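PDB 6LIR: TCR beta chain from Gallus gallus, which pairs with the TCR alpha chain to form the alpha-beta T-cell receptor, which probably recognises peptide antigen presented by MHC molecules. Local coordinates for residues 11-16 with 77-82; 28-33 with 87-92; 59-64 with 73-78; 119-124 with 212-217; 152-157 with 202-207. All blocks are in the same frame, centred on the assembly; numbering follows the deposited sequence.

Contact 1: 11-16 with 77-82; sequences KEDENA and SAKKNH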
# COMPACT_ATOMS: atom_id res chain seq x y z
N LYS B 11 2.94 -21.68 10.16
CA LYS B 11 1.92 -22.63 10.57
C LYS B 11 1.65 -22.48 12.06
O LYS B 11 2.45 -21.91 12.80
CB LYS B 11 2.34 -24.07 10.25
CG LYS B 11 2.16 -24.49 8.79
CD LYS B 11 3.48 -24.99 8.20
CE LYS B 11 4.38 -23.82 7.88
NZ LYS B 11 5.70 -24.15 7.26
N GLU B 12 0.50 -23.00 12.48
CA GLU B 12 0.12 -22.94 13.89
C GLU B 12 1.17 -23.64 14.75
O GLU B 12 1.73 -24.67 14.36
CB GLU B 12 -1.25 -23.58 14.09
CG GLU B 12 -2.08 -22.96 15.20
CD GLU B 12 -3.53 -22.81 14.80
OE1 GLU B 12 -4.02 -21.66 14.75
OE2 GLU B 12 -4.18 -23.84 14.52
N ASP B 13 1.44 -23.06 15.92
CA ASP B 13 2.36 -23.56 16.94
C ASP B 13 3.82 -23.37 16.55
O ASP B 13 4.71 -23.70 17.34
CB ASP B 13 2.11 -25.03 17.30
CG ASP B 13 0.74 -25.27 17.89
OD1 ASP B 13 -0.26 -24.88 17.25
OD2 ASP B 13 0.66 -25.85 18.99
N GLU B 14 4.09 -22.87 15.35
CA GLU B 14 5.46 -22.69 14.90
C GLU B 14 6.16 -21.59 15.68
O GLU B 14 5.53 -20.65 16.18
CB GLU B 14 5.48 -22.34 13.41
CG GLU B 14 6.25 -23.31 12.57
CD GLU B 14 6.52 -22.75 11.20
OE1 GLU B 14 5.62 -22.84 10.35
OE2 GLU B 14 7.62 -22.21 10.97
N ASN B 15 7.47 -21.72 15.79
CA ASN B 15 8.30 -20.63 16.28
C ASN B 15 9.03 -20.00 15.10
O ASN B 15 9.30 -20.65 14.09
CB ASN B 15 9.31 -21.12 17.31
CG ASN B 15 8.66 -21.56 18.61
OD1 ASN B 15 7.60 -21.06 18.99
ND2 ASN B 15 9.30 -22.51 19.29
N ALA B 16 9.34 -18.71 15.24
CA ALA B 16 9.97 -17.98 14.16
C ALA B 16 10.58 -16.71 14.72
O ALA B 16 10.12 -16.17 15.73
CB ALA B 16 8.98 -17.64 13.05
N SER B 77 5.03 -19.83 19.65
CA SER B 77 3.82 -20.63 19.46
C SER B 77 2.79 -19.90 18.59
O SER B 77 1.69 -19.55 19.03
CB SER B 77 3.22 -21.04 20.80
OG SER B 77 1.94 -21.63 20.62
N ALA B 78 3.21 -19.64 17.35
CA ALA B 78 2.46 -18.81 16.41
C ALA B 78 0.98 -19.18 16.35
O ALA B 78 0.61 -20.35 16.25
CB ALA B 78 3.08 -18.94 15.01
N LYS B 79 0.16 -18.15 16.43
CA LYS B 79 -1.29 -18.23 16.53
C LYS B 79 -1.88 -17.30 15.49
O LYS B 79 -1.21 -16.38 15.01
CB LYS B 79 -1.79 -17.83 17.93
CG LYS B 79 -1.39 -18.77 19.06
CD LYS B 79 -2.33 -19.97 19.15
CE LYS B 79 -1.57 -21.22 19.54
NZ LYS B 79 -0.76 -21.76 18.41
N LYS B 80 -3.14 -17.56 15.12
CA LYS B 80 -3.85 -16.65 14.22
C LYS B 80 -3.73 -15.22 14.73
O LYS B 80 -3.58 -14.28 13.93
CB LYS B 80 -5.32 -17.04 14.13
CG LYS B 80 -5.58 -18.40 13.54
CD LYS B 80 -5.49 -18.40 12.03
CE LYS B 80 -6.87 -18.31 11.39
NZ LYS B 80 -7.38 -19.65 10.98
N ASN B 81 -3.81 -15.04 16.04
CA ASN B 81 -3.62 -13.73 16.65
C ASN B 81 -2.28 -13.08 16.31
O ASN B 81 -2.16 -11.85 16.45
CB ASN B 81 -3.76 -13.99 18.16
CG ASN B 81 -3.26 -12.86 19.02
OD1 ASN B 81 -2.56 -13.11 20.01
ND2 ASN B 81 -3.67 -11.64 18.72
N HIS B 82 -1.28 -13.83 15.84
CA HIS B 82 -0.02 -13.24 15.37
C HIS B 82 -0.11 -12.56 14.00
O HIS B 82 0.77 -11.74 13.68
CB HIS B 82 1.10 -14.28 15.39
CG HIS B 82 1.59 -14.57 16.78
ND1 HIS B 82 1.33 -15.76 17.42
CD2 HIS B 82 2.25 -13.79 17.67
CE1 HIS B 82 1.84 -15.72 18.64
NE2 HIS B 82 2.41 -14.54 18.81
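Two loops at one end of the immunoglobulin V domain meet here: the type II beta turn from Lys-11 to Glu-14, and the loop 77-82 between strands 70-75 and 84-91. Asp-13 N donates to Ala-78 O at 2.9 Å, and Ala-78 N donates to Glu-14 O at 2.8 Å, both in the carbonyl plane. Asn-15 OD1 takes the N-H of Ser-77 at 2.9 Å, almost along its C=O axis and nearly straight at 178°. The methyl of Ala-78 lies against the turn, with Ala-78 CB 3.2 Å from Glu-14 O and near Lys-11 O. Lys-79 curls back, its chain bent at three torsions. Lys-79 NZ thereby donates to Ala-78 O at 2.9 Å, from above the carbonyl plane, so that oxygen accepts from two donors. Lys-79 NZ also makes a weak salt bridge to Asp-13 OD1 at 3.4 Å. An alanine in place of Lys-79 would remove the second donor to Ala-78 O and the ion pair with Asp-13, and would probably loosen this side of the turn. On the turn itself, Glu-14 OE1 accepts from Lys-11 N at 2.9 Å and pairs with Lys-11 NZ. Four polar bonds thus cross: two between backbones, one to Asn-15 OD1, and one long and ionic that probably contributes little.

Contact 2: 28-33 with 87-92; sequences YMSWYL and FCASSS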
# COMPACT_ATOMS: atom_id res chain seq x y z
N TYR B 28 18.39 3.14 19.70
CA TYR B 28 17.01 2.72 19.91
C TYR B 28 16.53 1.92 18.71
O TYR B 28 16.70 2.35 17.56
CB TYR B 28 16.10 3.93 20.15
CG TYR B 28 14.68 3.56 20.50
CD1 TYR B 28 14.33 3.23 21.81
CD2 TYR B 28 13.68 3.53 19.54
CE1 TYR B 28 13.03 2.89 22.14
CE2 TYR B 28 12.38 3.20 19.86
CZ TYR B 28 12.06 2.87 21.16
OH TYR B 28 10.76 2.54 21.49
N MET B 29 15.94 0.76 18.98
CA MET B 29 15.23 -0.00 17.97
C MET B 29 13.93 -0.48 18.57
O MET B 29 13.78 -0.55 19.80
CB MET B 29 16.06 -1.18 17.45
CG MET B 29 17.37 -0.76 16.82
SD MET B 29 18.24 -2.16 16.10
CE MET B 29 17.12 -2.61 14.78
N SER B 30 12.98 -0.85 17.71
CA SER B 30 11.68 -1.24 18.23
C SER B 30 10.96 -2.08 17.19
O SER B 30 11.30 -2.06 16.00
CB SER B 30 10.84 -0.02 18.61
OG SER B 30 10.63 0.82 17.48
N TRP B 31 9.94 -2.78 17.66
CA TRP B 31 9.08 -3.60 16.81
C TRP B 31 7.64 -3.19 17.08
O TRP B 31 7.22 -3.10 18.24
CB TRP B 31 9.26 -5.10 17.09
CG TRP B 31 10.38 -5.74 16.32
CD1 TRP B 31 11.60 -6.13 16.80
CD2 TRP B 31 10.37 -6.09 14.92
NE1 TRP B 31 12.35 -6.69 15.79
CE2 TRP B 31 11.62 -6.68 14.63
CE3 TRP B 31 9.43 -5.96 13.89
CZ2 TRP B 31 11.95 -7.13 13.36
CZ3 TRP B 31 9.77 -6.41 12.62
CH2 TRP B 31 11.02 -6.99 12.37
N TYR B 32 6.89 -2.95 16.01
CA TYR B 32 5.54 -2.42 16.08
C TYR B 32 4.60 -3.36 15.35
O TYR B 32 4.99 -4.03 14.39
CB TYR B 32 5.45 -1.01 15.45
CG TYR B 32 5.84 0.11 16.38
CD1 TYR B 32 4.91 0.68 17.24
CD2 TYR B 32 7.14 0.61 16.39
CE1 TYR B 32 5.27 1.71 18.10
CE2 TYR B 32 7.50 1.64 17.24
CZ TYR B 32 6.56 2.19 18.09
OH TYR B 32 6.90 3.21 18.95
N LEU B 33 3.36 -3.41 15.81
CA LEU B 33 2.34 -4.26 15.21
C LEU B 33 1.26 -3.39 14.59
O LEU B 33 0.73 -2.49 15.26
CB LEU B 33 1.73 -5.19 16.26
CG LEU B 33 0.81 -6.31 15.77
CD1 LEU B 33 1.58 -7.61 15.68
CD2 LEU B 33 -0.39 -6.45 16.69
N PHE B 87 6.39 -3.82 11.86
CA PHE B 87 7.28 -2.74 11.46
C PHE B 87 8.40 -2.63 12.49
O PHE B 87 8.14 -2.51 13.69
CB PHE B 87 6.53 -1.41 11.35
CG PHE B 87 5.69 -1.29 10.11
CD1 PHE B 87 6.27 -0.97 8.89
CD2 PHE B 87 4.32 -1.48 10.16
CE1 PHE B 87 5.50 -0.86 7.74
CE2 PHE B 87 3.54 -1.36 9.01
CZ PHE B 87 4.14 -1.05 7.80
N CYS B 88 9.63 -2.67 12.00
CA CYS B 88 10.79 -2.32 12.80
C CYS B 88 11.10 -0.84 12.63
O CYS B 88 10.93 -0.29 11.54
CB CYS B 88 12.01 -3.15 12.42
SG CYS B 88 13.52 -2.49 13.12
N ALA B 89 11.55 -0.21 13.71
CA ALA B 89 11.86 1.20 13.67
C ALA B 89 13.09 1.46 14.52
O ALA B 89 13.41 0.69 15.43
CB ALA B 89 10.68 2.06 14.16
N SER B 90 13.78 2.56 14.22
CA SER B 90 14.97 2.93 14.97
C SER B 90 15.03 4.45 15.12
O SER B 90 14.41 5.20 14.37
CB SER B 90 16.24 2.42 14.29
OG SER B 90 16.69 3.34 13.31
N SER B 91 15.81 4.88 16.11
CA SER B 91 16.16 6.28 16.27
C SER B 91 17.49 6.38 16.99
O SER B 91 17.96 5.43 17.62
CB SER B 91 15.07 7.05 17.03
OG SER B 91 14.82 6.45 18.29
N SER B 92 18.11 7.57 16.89
CA SER B 92 19.36 7.85 17.58
C SER B 92 19.26 7.51 19.07
O SER B 92 20.15 6.86 19.64
CB SER B 92 19.76 9.31 17.37
OG SER B 92 20.53 9.80 18.45
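Strands 28-33 and 87-91 run antiparallel at 158°, their axes 4.6 Å apart at the closest. Paired backbone bonds link Tyr-28 with Ser-91, Ser-30 with Ala-89 and Tyr-32 with Phe-87. Trp-31 and Cys-88 face each other at a non-hydrogen-bonded position. Cys-88 CB sits over one face of the indole, 3.8 Å from the centroid of the six-membered ring, a CH-pi contact. SG is anti to the backbone N (chi1 167°) and turns to its disulfide partner Cys-20. Met-29 CE reaches Cys-88 SG at 4.0 Å on the same face of the sheet. Trp-31 NE1 hydrogen-bonds to Phe-71 O in the other sheet. On the other face, Ser-30 OG makes a weak hydrogen bond to Ala-89 O, 3.5 Å away, beside the Ala-89 methyl. Tyr-32 also points there, and its ring meets Phe-99 of the TCR alpha chain edge-to-face. Tryptophan packed on the intersheet disulfide is the hallmark core of the immunoglobulin fold, here in its V-type domain.

Contact 3: 59-64 with 73-78; sequences TGYEAK and LDIISA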
# COMPACT_ATOMS: atom_id res chain seq x y z
N THR B 59 2.80 -10.17 25.14
CA THR B 59 2.42 -11.56 25.38
C THR B 59 2.32 -12.32 24.06
O THR B 59 1.49 -12.00 23.20
CB THR B 59 1.10 -11.63 26.14
OG1 THR B 59 1.28 -11.09 27.46
CG2 THR B 59 0.64 -13.07 26.25
N GLY B 60 3.17 -13.33 23.91
CA GLY B 60 3.30 -14.05 22.66
C GLY B 60 4.58 -13.74 21.93
O GLY B 60 4.80 -14.29 20.84
N TYR B 61 5.44 -12.89 22.49
CA TYR B 61 6.67 -12.48 21.82
C TYR B 61 7.81 -12.44 22.82
O TYR B 61 7.61 -12.23 24.01
CB TYR B 61 6.53 -11.09 21.18
CG TYR B 61 5.37 -10.93 20.23
CD1 TYR B 61 5.52 -11.20 18.87
CD2 TYR B 61 4.14 -10.50 20.68
CE1 TYR B 61 4.47 -11.04 18.00
CE2 TYR B 61 3.08 -10.34 19.81
CZ TYR B 61 3.25 -10.62 18.47
OH TYR B 61 2.20 -10.46 17.59
N GLU B 62 9.01 -12.65 22.30
CA GLU B 62 10.26 -12.38 23.00
C GLU B 62 11.14 -11.57 22.06
O GLU B 62 10.86 -11.45 20.86
CB GLU B 62 10.95 -13.67 23.45
CG GLU B 62 10.17 -14.44 24.51
CD GLU B 62 10.90 -15.67 24.99
OE1 GLU B 62 12.15 -15.63 25.07
OE2 GLU B 62 10.24 -16.68 25.30
N ALA B 63 12.21 -11.00 22.60
CA ALA B 63 13.08 -10.20 21.75
C ALA B 63 14.49 -10.21 22.31
O ALA B 63 14.72 -10.44 23.50
CB ALA B 63 12.57 -8.76 21.62
N LYS B 64 15.44 -9.95 21.42
CA LYS B 64 16.86 -9.97 21.76
C LYS B 64 17.57 -8.94 20.91
O LYS B 64 17.53 -9.03 19.68
CB LYS B 64 17.48 -11.36 21.56
CG LYS B 64 18.97 -11.38 21.86
CD LYS B 64 19.50 -12.80 21.93
CE LYS B 64 20.21 -13.16 20.64
NZ LYS B 64 21.62 -13.57 20.86
N LEU B 73 12.94 -10.23 16.86
CA LEU B 73 11.62 -10.44 17.42
C LEU B 73 11.26 -11.91 17.26
O LEU B 73 11.19 -12.41 16.13
CB LEU B 73 10.57 -9.55 16.75
CG LEU B 73 9.15 -9.69 17.30
CD1 LEU B 73 9.04 -9.11 18.71
CD2 LEU B 73 8.12 -9.05 16.37
N ASP B 74 11.04 -12.60 18.37
CA ASP B 74 10.75 -14.03 18.36
C ASP B 74 9.26 -14.25 18.52
O ASP B 74 8.63 -13.67 19.41
CB ASP B 74 11.51 -14.75 19.49
CG ASP B 74 13.01 -14.74 19.29
OD1 ASP B 74 13.47 -14.88 18.14
OD2 ASP B 74 13.74 -14.58 20.29
N ILE B 75 8.69 -15.08 17.65
CA ILE B 75 7.27 -15.41 17.67
C ILE B 75 7.12 -16.75 18.38
O ILE B 75 7.56 -17.79 17.87
CB ILE B 75 6.68 -15.47 16.25
CG1 ILE B 75 6.84 -14.12 15.55
CG2 ILE B 75 5.23 -15.93 16.30
CD1 ILE B 75 5.61 -13.23 15.62
N ILE B 76 6.50 -16.73 19.55
CA ILE B 76 6.34 -17.91 20.39
C ILE B 76 5.00 -18.57 20.09
O ILE B 76 3.95 -17.94 20.27
CB ILE B 76 6.45 -17.55 21.88
CG1 ILE B 76 7.74 -16.76 22.15
CG2 ILE B 76 6.42 -18.81 22.74
CD1 ILE B 76 9.00 -17.45 21.67
N SER B 77 5.03 -19.83 19.65
CA SER B 77 3.82 -20.63 19.46
C SER B 77 2.79 -19.90 18.59
O SER B 77 1.69 -19.55 19.03
CB SER B 77 3.22 -21.04 20.80
OG SER B 77 1.94 -21.63 20.62
N ALA B 78 3.21 -19.64 17.35
CA ALA B 78 2.46 -18.81 16.41
C ALA B 78 0.98 -19.18 16.35
O ALA B 78 0.61 -20.35 16.25
CB ALA B 78 3.08 -18.94 15.01
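Backbone hydrogen bonds hold this part of the hairpin formed by strands 61-67 and 70-75. Glu-62 and Asp-74 form a hydrogen-bonded antiparallel pair. Asp-74 N donates to Glu-62 O at 2.7 Å, and Glu-62 N donates to Asp-74 O at 3.1 Å, in the carbonyl plane and on a lone pair. Beyond the strand end, Ile-76 N donates to Gly-60 O at 3.2 Å. Gly-60 has a positive phi of 107°, where a CB would collide with the carbonyl O of Thr-59.

Apolar packing lies on the face shared by Tyr-61, Leu-73 and Ile-75. Tyr-61 and Ile-75 lie alongside with their tips in one direction. Ile-75 CD1 meets the edge of the phenol ring, 3.4 Å from Tyr-61 CE1. Leu-73 CD1 lies 4.0 Å from Tyr-61 CB. On the side of Glu-62 and Asp-74, the Glu-62 chain passes Ile-76 at a slant, and Glu-62 OE2 is 3.9 Å from Ile-76 CD1. The carboxylate of Asp-74 turns instead to Thr-17 OG1.

The apolar face looks into the V domain core. Tyr-61 packs on Leu-33 and Ile-43, Leu-73 on Trp-31, and Ile-75 on Tyr-86. Tyr-61 OH hydrogen-bonds to Tyr-86 OH of strand 84-91, across the sandwich. Strand 16-21 lies beside strand 70-75 and completes the three-stranded sheet.

Contact 4: 119-124 with 212-217; sequences PDVVIF and QSIQKI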
# COMPACT_ATOMS: atom_id res chain seq x y z
N PRO B 119 0.41 -18.25 -6.95
CA PRO B 119 -0.54 -17.62 -7.86
C PRO B 119 -0.34 -18.07 -9.30
O PRO B 119 0.74 -18.51 -9.70
CB PRO B 119 -0.21 -16.13 -7.72
CG PRO B 119 1.26 -16.14 -7.47
CD PRO B 119 1.49 -17.33 -6.56
N ASP B 120 -1.41 -17.94 -10.07
CA ASP B 120 -1.29 -17.93 -11.52
C ASP B 120 -1.16 -16.48 -11.95
O ASP B 120 -1.85 -15.60 -11.42
CB ASP B 120 -2.52 -18.57 -12.19
CG ASP B 120 -2.64 -20.05 -11.90
OD1 ASP B 120 -1.85 -20.83 -12.47
OD2 ASP B 120 -3.53 -20.42 -11.10
N VAL B 121 -0.28 -16.22 -12.90
CA VAL B 121 0.06 -14.85 -13.28
C VAL B 121 -0.03 -14.75 -14.79
O VAL B 121 0.67 -15.47 -15.51
CB VAL B 121 1.46 -14.44 -12.81
CG1 VAL B 121 1.72 -12.98 -13.13
CG2 VAL B 121 1.63 -14.70 -11.31
N VAL B 122 -0.90 -13.86 -15.27
CA VAL B 122 -1.04 -13.58 -16.69
C VAL B 122 -1.01 -12.07 -16.89
O VAL B 122 -1.42 -11.31 -16.02
CB VAL B 122 -2.33 -14.19 -17.28
CG1 VAL B 122 -2.38 -15.69 -17.05
CG2 VAL B 122 -3.56 -13.52 -16.67
N ILE B 123 -0.49 -11.65 -18.04
CA ILE B 123 -0.66 -10.29 -18.52
C ILE B 123 -1.68 -10.32 -19.65
O ILE B 123 -1.58 -11.16 -20.56
CB ILE B 123 0.67 -9.67 -18.99
CG1 ILE B 123 1.66 -9.63 -17.83
CG2 ILE B 123 0.43 -8.28 -19.56
CD1 ILE B 123 3.01 -9.07 -18.21
N PHE B 124 -2.63 -9.40 -19.62
CA PHE B 124 -3.60 -9.29 -20.69
C PHE B 124 -3.05 -8.39 -21.78
O PHE B 124 -2.45 -7.34 -21.50
CB PHE B 124 -4.93 -8.77 -20.16
CG PHE B 124 -5.70 -9.79 -19.36
CD1 PHE B 124 -6.65 -10.59 -19.97
CD2 PHE B 124 -5.45 -9.96 -18.01
CE1 PHE B 124 -7.35 -11.54 -19.24
CE2 PHE B 124 -6.14 -10.91 -17.28
CZ PHE B 124 -7.09 -11.70 -17.89
N GLN B 212 9.59 -16.58 -2.95
CA GLN B 212 9.60 -16.99 -4.34
C GLN B 212 9.02 -15.89 -5.21
O GLN B 212 8.31 -15.00 -4.73
CB GLN B 212 8.80 -18.28 -4.57
CG GLN B 212 9.26 -19.48 -3.78
CD GLN B 212 8.59 -20.77 -4.23
OE1 GLN B 212 8.16 -20.89 -5.38
NE2 GLN B 212 8.51 -21.73 -3.33
N SER B 213 9.29 -15.98 -6.51
CA SER B 213 8.78 -15.02 -7.47
C SER B 213 8.33 -15.75 -8.72
O SER B 213 8.89 -16.79 -9.10
CB SER B 213 9.84 -13.98 -7.87
OG SER B 213 10.26 -13.22 -6.76
N ILE B 214 7.32 -15.20 -9.38
CA ILE B 214 6.93 -15.60 -10.72
C ILE B 214 7.03 -14.36 -11.59
O ILE B 214 6.55 -13.28 -11.20
CB ILE B 214 5.52 -16.21 -10.76
CG1 ILE B 214 5.48 -17.48 -9.90
CG2 ILE B 214 5.12 -16.53 -12.19
CD1 ILE B 214 4.11 -18.09 -9.76
N GLN B 215 7.62 -14.50 -12.77
CA GLN B 215 7.84 -13.38 -13.66
C GLN B 215 7.09 -13.63 -14.96
O GLN B 215 7.19 -14.71 -15.55
CB GLN B 215 9.33 -13.17 -13.93
CG GLN B 215 10.17 -12.95 -12.67
CD GLN B 215 10.70 -14.25 -12.07
OE1 GLN B 215 10.83 -14.38 -10.86
NE2 GLN B 215 11.02 -15.21 -12.93
N LYS B 216 6.32 -12.63 -15.39
CA LYS B 216 5.59 -12.69 -16.65
C LYS B 216 6.01 -11.51 -17.50
O LYS B 216 6.20 -10.40 -17.00
CB LYS B 216 4.08 -12.66 -16.40
CG LYS B 216 3.29 -13.49 -17.39
CD LYS B 216 3.62 -14.97 -17.26
CE LYS B 216 3.18 -15.71 -18.51
NZ LYS B 216 3.10 -17.18 -18.34
N ILE B 217 6.15 -11.74 -18.80
CA ILE B 217 6.65 -10.71 -19.71
C ILE B 217 5.67 -10.55 -20.86
O ILE B 217 5.08 -11.53 -21.32
CB ILE B 217 8.05 -11.07 -20.26
CG1 ILE B 217 8.96 -11.60 -19.15
CG2 ILE B 217 8.67 -9.88 -20.97
CD1 ILE B 217 9.65 -10.52 -18.36
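Apolar side chains and the methylenes of Lys-216 make the first shell, between two strands that run nearly parallel at 17° with axes 7.0 Å apart. Val-121 CG2 meets Ile-214 CG2 at 4.0 Å, the two side chains interleaving, each from its own strand. Ile-214 CD1 reaches on to Pro-119, 3.4 Å from its O and 4.1 Å from its CG. Lys-216 fits between Val-121 and Ile-123. Its CB is 4.0 Å from Val-121 CG1 and 4.1 Å from Ile-123 CG1. A bend at chi2 (64°) then lays the chain along the carbonyl of Val-121, with Lys-216 CD 3.5 Å from Val-121 O. The tip of Ile-123, CD1, lies 3.7 Å from Lys-216 O. An alanine in place of Lys-216 would remove the chain beyond CB and would probably leave the carbonyl of Val-121 less well covered.

Farther out, Lys-216 NZ makes a long, weak ion pair with Asp-124 of the TCR alpha chain. The same aspartate accepts a weak hydrogen bond from Ile-123 N. Within the chain, strand 120-124 is held by backbone bonds to strand 136-146, and Ile-214 by those to Ala-203. Phe-205 packs against both Pro-119 and Ile-214. The two segments belong to different sheets. Their strands, outermost in each, meet side chain to side chain at one edge of the C1-type immunoglobulin sandwich.

Contact 5: 152-157 with 202-207; sequences NLVWKV and IANFFK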
# COMPACT_ATOMS: atom_id res chain seq x y z
N ASN B 152 2.70 -9.66 -3.29
CA ASN B 152 3.18 -8.40 -3.84
C ASN B 152 3.30 -8.52 -5.35
O ASN B 152 3.82 -9.52 -5.86
CB ASN B 152 4.53 -8.01 -3.24
CG ASN B 152 4.40 -7.33 -1.90
OD1 ASN B 152 5.01 -7.75 -0.92
ND2 ASN B 152 3.59 -6.27 -1.85
N LEU B 153 2.84 -7.49 -6.06
CA LEU B 153 2.90 -7.43 -7.51
C LEU B 153 3.61 -6.14 -7.91
O LEU B 153 3.18 -5.05 -7.51
CB LEU B 153 1.48 -7.48 -8.10
CG LEU B 153 1.21 -8.14 -9.44
CD1 LEU B 153 1.68 -9.58 -9.46
CD2 LEU B 153 -0.28 -8.07 -9.76
N VAL B 154 4.67 -6.25 -8.70
CA VAL B 154 5.42 -5.08 -9.14
C VAL B 154 5.68 -5.18 -10.64
O VAL B 154 5.60 -6.26 -11.24
CB VAL B 154 6.76 -4.92 -8.38
CG1 VAL B 154 6.51 -4.59 -6.92
CG2 VAL B 154 7.61 -6.17 -8.52
N TRP B 155 6.02 -4.04 -11.23
CA TRP B 155 6.37 -3.97 -12.64
C TRP B 155 7.84 -3.61 -12.81
O TRP B 155 8.37 -2.77 -12.08
CB TRP B 155 5.52 -2.92 -13.36
CG TRP B 155 4.09 -3.31 -13.58
CD1 TRP B 155 3.03 -3.03 -12.77
CD2 TRP B 155 3.56 -4.00 -14.71
NE1 TRP B 155 1.87 -3.52 -13.32
CE2 TRP B 155 2.17 -4.13 -14.51
CE3 TRP B 155 4.12 -4.54 -15.87
CZ2 TRP B 155 1.34 -4.77 -15.42
CZ3 TRP B 155 3.30 -5.18 -16.78
CH2 TRP B 155 1.92 -5.29 -16.55
N LYS B 156 8.49 -4.24 -13.79
CA LYS B 156 9.75 -3.77 -14.33
C LYS B 156 9.58 -3.49 -15.82
O LYS B 156 8.95 -4.26 -16.54
CB LYS B 156 10.87 -4.80 -14.11
CG LYS B 156 11.32 -4.91 -12.66
CD LYS B 156 12.56 -5.77 -12.53
CE LYS B 156 13.05 -5.82 -11.10
NZ LYS B 156 14.22 -6.72 -10.93
N VAL B 157 10.17 -2.39 -16.28
CA VAL B 157 10.22 -2.08 -17.71
C VAL B 157 11.69 -2.07 -18.12
O VAL B 157 12.46 -1.21 -17.68
CB VAL B 157 9.55 -0.75 -18.04
CG1 VAL B 157 9.69 -0.45 -19.53
CG2 VAL B 157 8.08 -0.78 -17.64
N ILE B 202 5.89 -8.91 -11.95
CA ILE B 202 6.49 -9.88 -11.05
C ILE B 202 5.58 -10.06 -9.84
O ILE B 202 5.15 -9.08 -9.22
CB ILE B 202 7.89 -9.43 -10.59
CG1 ILE B 202 8.82 -9.26 -11.79
CG2 ILE B 202 8.48 -10.40 -9.58
CD1 ILE B 202 9.79 -8.10 -11.64
N ALA B 203 5.32 -11.31 -9.48
CA ALA B 203 4.56 -11.61 -8.28
C ALA B 203 5.52 -12.23 -7.26
O ALA B 203 6.10 -13.29 -7.52
CB ALA B 203 3.41 -12.56 -8.59
N ASN B 204 5.67 -11.57 -6.12
CA ASN B 204 6.52 -12.05 -5.05
C ASN B 204 5.64 -12.59 -3.94
O ASN B 204 4.67 -11.94 -3.53
CB ASN B 204 7.44 -10.93 -4.53
CG ASN B 204 8.32 -10.35 -5.62
OD1 ASN B 204 9.14 -11.05 -6.21
ND2 ASN B 204 8.14 -9.07 -5.91
N PHE B 205 5.97 -13.78 -3.45
CA PHE B 205 5.16 -14.44 -2.44
C PHE B 205 6.08 -15.32 -1.59
O PHE B 205 7.30 -15.31 -1.76
CB PHE B 205 4.01 -15.23 -3.08
CG PHE B 205 4.46 -16.23 -4.11
CD1 PHE B 205 4.66 -15.85 -5.43
CD2 PHE B 205 4.66 -17.55 -3.77
CE1 PHE B 205 5.06 -16.77 -6.38
CE2 PHE B 205 5.07 -18.48 -4.71
CZ PHE B 205 5.27 -18.09 -6.02
N PHE B 206 5.49 -16.09 -0.68
CA PHE B 206 6.24 -16.93 0.23
C PHE B 206 5.67 -18.34 0.17
O PHE B 206 4.47 -18.53 0.35
CB PHE B 206 6.16 -16.38 1.66
CG PHE B 206 7.01 -17.12 2.65
CD1 PHE B 206 6.50 -18.21 3.34
CD2 PHE B 206 8.31 -16.72 2.90
CE1 PHE B 206 7.28 -18.89 4.26
CE2 PHE B 206 9.09 -17.40 3.82
CZ PHE B 206 8.57 -18.48 4.50
N LYS B 207 6.54 -19.32 -0.08
CA LYS B 207 6.13 -20.71 -0.18
C LYS B 207 7.28 -21.60 0.24
O LYS B 207 8.44 -21.31 -0.06
CB LYS B 207 5.68 -21.03 -1.61
CG LYS B 207 5.09 -22.42 -1.81
CD LYS B 207 5.02 -22.76 -3.29
CE LYS B 207 4.13 -23.96 -3.56
NZ LYS B 207 3.94 -24.19 -5.02
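This is an antiparallel strand pair inside one sheet of the immunoglobulin constant domain, joining strand 152-157 to strand 198-207. Their axes cross at 151°. Two hydrogen-bonded pairs carry the backbone link. Asn-152 N donates to Asn-204 O at 3.0 Å and Asn-204 N to Asn-152 O at 2.8 Å. Val-154 and Ile-202 exchange bonds likewise, and Ile-202 N meets Val-154 O at 2.8 Å, nearly along the C=O axis.

The side chains divide between two faces. On one, Leu-153 turns its CD1 onto the methyl of Ala-203, 3.6 Å from CB. Leu-153 CD1 is also 3.5 Å from Ile-202 O. Leu-153 also packs on Cys-141 and Cys-201, which form the disulfide of this domain, so this face looks into the core. On the other face, Val-154 CG2 lies 3.9 Å from Ile-202 CB and touches the amide of Asn-204. The extended chain of Lys-156 passes over Ile-202 at a slant, with CG and CD both 3.7 Å from Ile-202 CD1, so its methylenes cover the isoleucine tip. Asn-204 OD1 is bonded to Ser-213 OG on strand 210-219.

Trp-155 also packs on both cysteines, and its NE1 hydrogen-bonds to Ser-183 OG in the opposing sheet. Paired strands beside a disulfide with a packed tryptophan form the common immunoglobulin core, here in a domain of C1 type.

How the contacts relate
From the N terminus, the V domain holds contacts 1, 2 and 3. Contact 1 opens first, closing a loop from 11-16 to 77-82. Contact 2 opens inside that loop and closes beyond it, so the two cross. Contact 3, the hairpin of 59-64 and 73-78, is nested within contact 2 and ends on the stretch where contact 1 closes, sharing Ser-77 and Ala-78. Contacts 2 and 3 lie in opposing sheets and touch through Leu-33 and Tyr-61. The constant domain follows in series. There contact 4 spans 119-124 to 212-217 across the sandwich, and contact 5 nests inside it, the two meeting along the neighbouring strands 198-207 and 210-219, their centres about 8 Å apart.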